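Local coordinates for alginate biosynthesis protein AlgX (Pseudomonas aeruginosa, PDB 4KNC), which takes part in O-acetylating the exopolysaccharide alginate and protects the polymer from degradation as it crosses the periplasm, at residues V356-L369 and I385-F399. Sequence-based numbering, arbitrary orientation.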
loop_
_atom_site.group_PDB
_atom_site.type_symbol
_atom_site.label_atom_id
_atom_site.label_comp_id
_atom_site.label_asym_id
_atom_site.label_seq_id
_atom_site.Cartn_x
_atom_site.Cartn_y
_atom_site.Cartn_z
ATOM N N VAL A 356 -17.347 3.138 -16.386
ATOM C CA VAL A 356 -15.986 3.407 -15.915
ATOM C C VAL A 356 -15.288 4.567 -16.660
ATOM O O VAL A 356 -15.479 4.758 -17.865
ATOM C CB VAL A 356 -15.134 2.103 -15.955
ATOM C CG1 VAL A 356 -13.635 2.389 -15.938
ATOM C CG2 VAL A 356 -15.522 1.187 -14.798
ATOM N N ALA A 357 -14.497 5.348 -15.925
ATOM C CA ALA A 357 -13.744 6.471 -16.484
ATOM C C ALA A 357 -12.235 6.203 -16.543
ATOM O O ALA A 357 -11.657 5.613 -15.621
ATOM C CB ALA A 357 -14.013 7.734 -15.677
ATOM N N ASP A 358 -11.616 6.666 -17.628
ATOM C CA ASP A 358 -10.199 6.470 -17.905
ATOM C C ASP A 358 -9.612 7.795 -18.375
ATOM O O ASP A 358 -10.058 8.351 -19.375
ATOM C CB ASP A 358 -10.026 5.410 -19.004
ATOM C CG ASP A 358 -8.613 4.841 -19.060
ATOM O OD1 ASP A 358 -7.652 5.576 -18.740
ATOM O OD2 ASP A 358 -8.467 3.654 -19.422
ATOM N N VAL A 359 -8.601 8.293 -17.674
ATOM C CA VAL A 359 -8.181 9.687 -17.838
ATOM C C VAL A 359 -6.661 9.887 -17.819
ATOM O O VAL A 359 -5.989 9.440 -16.902
ATOM C CB VAL A 359 -8.775 10.555 -16.702
ATOM C CG1 VAL A 359 -8.248 11.974 -16.772
ATOM C CG2 VAL A 359 -10.292 10.532 -16.745
ATOM N N THR A 360 -6.122 10.600 -18.804
ATOM C CA THR A 360 -4.677 10.763 -18.913
ATOM C C THR A 360 -4.191 12.196 -19.147
ATOM O O THR A 360 -4.420 12.777 -20.211
ATOM C CB THR A 360 -4.113 9.874 -20.026
ATOM O OG1 THR A 360 -4.421 8.502 -19.744
ATOM C CG2 THR A 360 -2.604 10.054 -20.126
ATOM N N TYR A 361 -3.511 12.752 -18.146
ATOM C CA TYR A 361 -2.820 14.039 -18.277
ATOM C C TYR A 361 -1.695 13.989 -19.308
ATOM O O TYR A 361 -1.068 12.947 -19.507
ATOM C CB TYR A 361 -2.200 14.458 -16.946
ATOM C CG TYR A 361 -3.165 15.015 -15.934
ATOM C CD1 TYR A 361 -3.930 16.139 -16.216
ATOM C CD2 TYR A 361 -3.289 14.434 -14.679
ATOM C CE1 TYR A 361 -4.804 16.658 -15.284
ATOM C CE2 TYR A 361 -4.161 14.943 -13.740
ATOM C CZ TYR A 361 -4.913 16.056 -14.045
ATOM O OH TYR A 361 -5.780 16.563 -13.102
ATOM N N SER A 362 -1.421 15.121 -19.946
ATOM C CA SER A 362 -0.300 15.196 -20.875
ATOM C C SER A 362 1.035 15.211 -20.126
ATOM O O SER A 362 2.059 14.807 -20.666
ATOM C CB SER A 362 -0.431 16.409 -21.807
ATOM O OG SER A 362 -0.625 17.611 -21.084
ATOM N N ASP A 363 1.007 15.659 -18.874
ATOM C CA ASP A 363 2.203 15.738 -18.040
ATOM C C ASP A 363 2.113 14.750 -16.871
ATOM O O ASP A 363 1.300 14.928 -15.955
ATOM C CB ASP A 363 2.369 17.168 -17.519
ATOM C CG ASP A 363 3.707 17.405 -16.839
ATOM O OD1 ASP A 363 4.399 16.423 -16.493
ATOM O OD2 ASP A 363 4.060 18.593 -16.645
ATOM N N PRO A 364 2.972 13.716 -16.888
ATOM C CA PRO A 364 2.975 12.629 -15.896
ATOM C C PRO A 364 3.298 13.105 -14.486
ATOM O O PRO A 364 3.226 12.307 -13.551
ATOM C CB PRO A 364 4.096 11.703 -16.386
ATOM C CG PRO A 364 4.292 12.051 -17.825
ATOM C CD PRO A 364 4.006 13.522 -17.918
ATOM N N SER A 365 3.650 14.378 -14.332
ATOM C CA SER A 365 4.010 14.906 -13.019
ATOM C C SER A 365 2.805 15.531 -12.325
ATOM O O SER A 365 2.943 16.169 -11.280
ATOM C CB SER A 365 5.145 15.928 -13.130
ATOM O OG SER A 365 4.713 17.097 -13.810
ATOM N N VAL A 366 1.624 15.357 -12.912
ATOM C CA VAL A 366 0.412 15.872 -12.288
ATOM C C VAL A 366 -0.247 14.799 -11.423
ATOM O O VAL A 366 -0.936 13.904 -11.927
ATOM C CB VAL A 366 -0.593 16.407 -13.321
ATOM C CG1 VAL A 366 -1.762 17.057 -12.598
ATOM C CG2 VAL A 366 0.086 17.410 -14.246
ATOM N N HIS A 367 -0.039 14.917 -10.115
ATOM C CA HIS A 367 -0.388 13.869 -9.166
ATOM C C HIS A 367 -1.686 14.157 -8.424
ATOM O O HIS A 367 -1.873 13.749 -7.279
ATOM C CB HIS A 367 0.757 13.672 -8.179
ATOM C CG HIS A 367 2.047 13.285 -8.830
ATOM N ND1 HIS A 367 2.135 12.268 -9.755
ATOM C CD2 HIS A 367 3.299 13.783 -8.697
ATOM C CE1 HIS A 367 3.387 12.149 -10.159
ATOM N NE2 HIS A 367 4.115 13.056 -9.530
ATOM N N GLU A 368 -2.589 14.858 -9.090
ATOM C CA GLU A 368 -3.872 15.192 -8.502
ATOM C C GLU A 368 -4.898 15.261 -9.614
ATOM O O GLU A 368 -4.610 15.797 -10.682
ATOM C CB GLU A 368 -3.788 16.539 -7.776
ATOM C CG GLU A 368 -5.118 17.020 -7.228
ATOM C CD GLU A 368 -5.052 18.416 -6.637
ATOM O OE1 GLU A 368 -4.485 19.324 -7.286
ATOM O OE2 GLU A 368 -5.572 18.600 -5.516
ATOM N N LEU A 369 -6.085 14.711 -9.372
ATOM C CA LEU A 369 -7.188 14.778 -10.336
ATOM C C LEU A 369 -8.505 15.120 -9.643
ATOM O O LEU A 369 -8.983 14.353 -8.818
ATOM C CB LEU A 369 -7.334 13.464 -11.097
ATOM C CG LEU A 369 -8.573 13.386 -11.988
ATOM C CD1 LEU A 369 -8.515 14.484 -13.040
ATOM C CD2 LEU A 369 -8.734 12.020 -12.639
ATOM N N ILE A 385 -8.985 12.691 -6.483
ATOM C CA ILE A 385 -7.986 11.633 -6.350
ATOM C C ILE A 385 -6.590 12.209 -6.225
ATOM O O ILE A 385 -6.087 12.847 -7.150
ATOM C CB ILE A 385 -8.005 10.685 -7.570
ATOM C CG1 ILE A 385 -9.399 10.096 -7.765
ATOM C CG2 ILE A 385 -6.953 9.574 -7.418
ATOM C CD1 ILE A 385 -9.477 9.093 -8.886
ATOM N N GLU A 386 -5.964 11.982 -5.076
ATOM C CA GLU A 386 -4.594 12.409 -4.852
ATOM C C GLU A 386 -3.651 11.232 -5.079
ATOM O O GLU A 386 -3.820 10.164 -4.497
ATOM C CB GLU A 386 -4.416 12.957 -3.432
ATOM C CG GLU A 386 -5.329 14.122 -3.069
ATOM C CD GLU A 386 -5.063 15.362 -3.903
ATOM O OE1 GLU A 386 -6.039 16.063 -4.243
ATOM O OE2 GLU A 386 -3.883 15.642 -4.212
ATOM N N GLN A 387 -2.655 11.439 -5.926
ATOM C CA GLN A 387 -1.704 10.394 -6.254
ATOM C C GLN A 387 -0.344 10.731 -5.653
ATOM O O GLN A 387 0.032 11.900 -5.596
ATOM C CB GLN A 387 -1.610 10.276 -7.768
ATOM C CG GLN A 387 -0.446 9.488 -8.269
ATOM C CD GLN A 387 -0.441 9.382 -9.785
ATOM O OE1 GLN A 387 -0.995 8.442 -10.360
ATOM N NE2 GLN A 387 0.179 10.352 -10.440
ATOM N N SER A 388 0.381 9.712 -5.199
ATOM C CA SER A 388 1.714 9.889 -4.634
ATOM C C SER A 388 2.640 10.645 -5.578
ATOM O O SER A 388 2.609 10.426 -6.792
ATOM C CB SER A 388 2.339 8.528 -4.306
ATOM O OG SER A 388 3.712 8.670 -3.982
ATOM N N LYS A 389 3.465 11.523 -5.006
ATOM C CA LYS A 389 4.441 12.304 -5.765
ATOM C C LYS A 389 5.514 11.412 -6.381
ATOM O O LYS A 389 6.187 11.801 -7.339
ATOM C CB LYS A 389 5.133 13.339 -4.863
ATOM C CG LYS A 389 4.210 14.288 -4.089
ATOM C CD LYS A 389 3.514 15.296 -4.993
ATOM C CE LYS A 389 2.823 16.378 -4.171
ATOM N NZ LYS A 389 2.022 17.291 -5.024
ATOM N N ALA A 390 5.685 10.217 -5.822
ATOM C CA ALA A 390 6.793 9.364 -6.223
ATOM C C ALA A 390 6.457 8.368 -7.327
ATOM O O ALA A 390 7.350 7.719 -7.848
ATOM C CB ALA A 390 7.384 8.650 -5.017
ATOM N N VAL A 391 5.185 8.247 -7.701
ATOM C CA VAL A 391 4.829 7.304 -8.757
ATOM C C VAL A 391 4.722 7.934 -10.138
ATOM O O VAL A 391 4.676 9.147 -10.287
ATOM C CB VAL A 391 3.522 6.540 -8.453
ATOM C CG1 VAL A 391 3.606 5.880 -7.076
ATOM C CG2 VAL A 391 2.328 7.477 -8.550
ATOM N N ASP A 392 4.677 7.078 -11.147
ATOM C CA ASP A 392 4.548 7.500 -12.532
ATOM C C ASP A 392 3.634 6.507 -13.240
ATOM O O ASP A 392 4.059 5.409 -13.602
ATOM C CB ASP A 392 5.927 7.536 -13.201
ATOM C CG ASP A 392 5.896 8.137 -14.606
ATOM O OD1 ASP A 392 5.035 7.743 -15.424
ATOM O OD2 ASP A 392 6.754 9.004 -14.895
ATOM N N THR A 393 2.372 6.891 -13.415
ATOM C CA THR A 393 1.402 6.078 -14.150
ATOM C C THR A 393 1.176 6.683 -15.529
ATOM O O THR A 393 0.227 6.329 -16.235
ATOM C CB THR A 393 0.050 5.984 -13.411
ATOM O OG1 THR A 393 -0.572 7.276 -13.362
ATOM C CG2 THR A 393 0.247 5.461 -11.987
ATOM N N GLY A 394 2.066 7.601 -15.902
ATOM C CA GLY A 394 1.964 8.317 -17.158
ATOM C C GLY A 394 0.849 9.341 -17.120
ATOM O O GLY A 394 0.316 9.726 -18.160
ATOM N N GLY A 395 0.490 9.775 -15.915
ATOM C CA GLY A 395 -0.608 10.712 -15.733
ATOM C C GLY A 395 -1.987 10.079 -15.879
ATOM O O GLY A 395 -2.988 10.788 -15.901
ATOM N N ARG A 396 -2.042 8.751 -15.981
ATOM C CA ARG A 396 -3.311 8.030 -16.094
ATOM C C ARG A 396 -3.958 7.709 -14.735
ATOM O O ARG A 396 -3.274 7.373 -13.764
ATOM C CB ARG A 396 -3.125 6.744 -16.899
ATOM C CG ARG A 396 -4.396 5.945 -17.112
ATOM C CD ARG A 396 -4.131 4.753 -18.008
ATOM N NE ARG A 396 -5.316 3.920 -18.199
ATOM C CZ ARG A 396 -5.282 2.591 -18.251
ATOM N NH1 ARG A 396 -4.121 1.948 -18.121
ATOM N NH2 ARG A 396 -6.402 1.901 -18.430
ATOM N N TYR A 397 -5.285 7.824 -14.702
ATOM C CA TYR A 397 -6.139 7.536 -13.556
ATOM C C TYR A 397 -7.300 6.745 -14.110
ATOM O O TYR A 397 -7.658 6.931 -15.270
ATOM C CB TYR A 397 -6.701 8.831 -12.973
ATOM C CG TYR A 397 -5.683 9.720 -12.347
ATOM C CD1 TYR A 397 -4.877 10.540 -13.124
ATOM C CD2 TYR A 397 -5.510 9.740 -10.967
ATOM C CE1 TYR A 397 -3.933 11.365 -12.543
ATOM C CE2 TYR A 397 -4.574 10.557 -10.378
ATOM C CZ TYR A 397 -3.784 11.368 -11.166
ATOM O OH TYR A 397 -2.844 12.184 -10.569
ATOM N N VAL A 398 -7.891 5.872 -13.295
ATOM C CA VAL A 398 -9.053 5.075 -13.704
ATOM C C VAL A 398 -9.998 4.895 -12.519
ATOM O O VAL A 398 -9.552 4.597 -11.415
ATOM C CB VAL A 398 -8.636 3.667 -14.183
ATOM C CG1 VAL A 398 -9.857 2.863 -14.596
ATOM C CG2 VAL A 398 -7.636 3.743 -15.340
ATOM N N PHE A 399 -11.297 5.087 -12.726
ATOM C CA PHE A 399 -12.242 4.950 -11.610
ATOM C C PHE A 399 -13.649 4.581 -12.050
ATOM O O PHE A 399 -14.077 4.937 -13.141
ATOM C CB PHE A 399 -12.265 6.211 -10.723
ATOM C CG PHE A 399 -12.815 7.446 -11.409
ATOM C CD1 PHE A 399 -11.982 8.287 -12.125
ATOM C CD2 PHE A 399 -14.159 7.773 -11.314
ATOM C CE1 PHE A 399 -12.479 9.433 -12.743
ATOM C CE2 PHE A 399 -14.665 8.916 -11.933
ATOM C CZ PHE A 399 -13.823 9.743 -12.650
#
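D358 OD2 accepts from R396 NH2, at 2.9 Å, and from the backbone N of C321, while D358 OD1 takes R396 NE, also at 2.9 Å. The guanidinium thus grips the carboxylate side-on through two syn contacts, the two planes 15° apart. R396 suits this cross-strand place because its long chain, extended from CG to NE, runs back past T360 to the carboxylate; N319 OD1 holds its NH1. On the other face of the sheet A357 and F399 are paired: A357 CB, a small methyl, lies over one face of the F399 ring, 3.8 Å from the ring centroid.

Y397 bridges the two sheets. With CG anti to its carbonyl carbon (chi1 -67°), its ring meets L369, and L369 CB sits over one face of the Y397 ring, 4.0 Å from its centroid. Y397 OH donates to a lone pair of V366 O at 2.9 Å. An aromatic with a polar end fits here, filling the interior while satisfying a loop carbonyl.

Farther along, H367 lies among the loop carbonyls. Q387 NE2 donates to H367 ND1 at 2.8 Å, nearly in the ring plane, and S388 O and S365 O lie above opposite faces, each offset toward the rim, which should restrain the ring's rotation. G394 and G395 both have positive phi, as the type I' turn from T393 to R396 requires; G395 O accepts from Y361 N, and G395 has no side chain to crowd Y361 O.

Strands 355-361 and 396-400 belong to one antiparallel sheet, 368-375 and 380-386 to another; the two sheets, joined by loops 362-367 and 387-395, form the beta-sandwich of a carbohydrate-binding module.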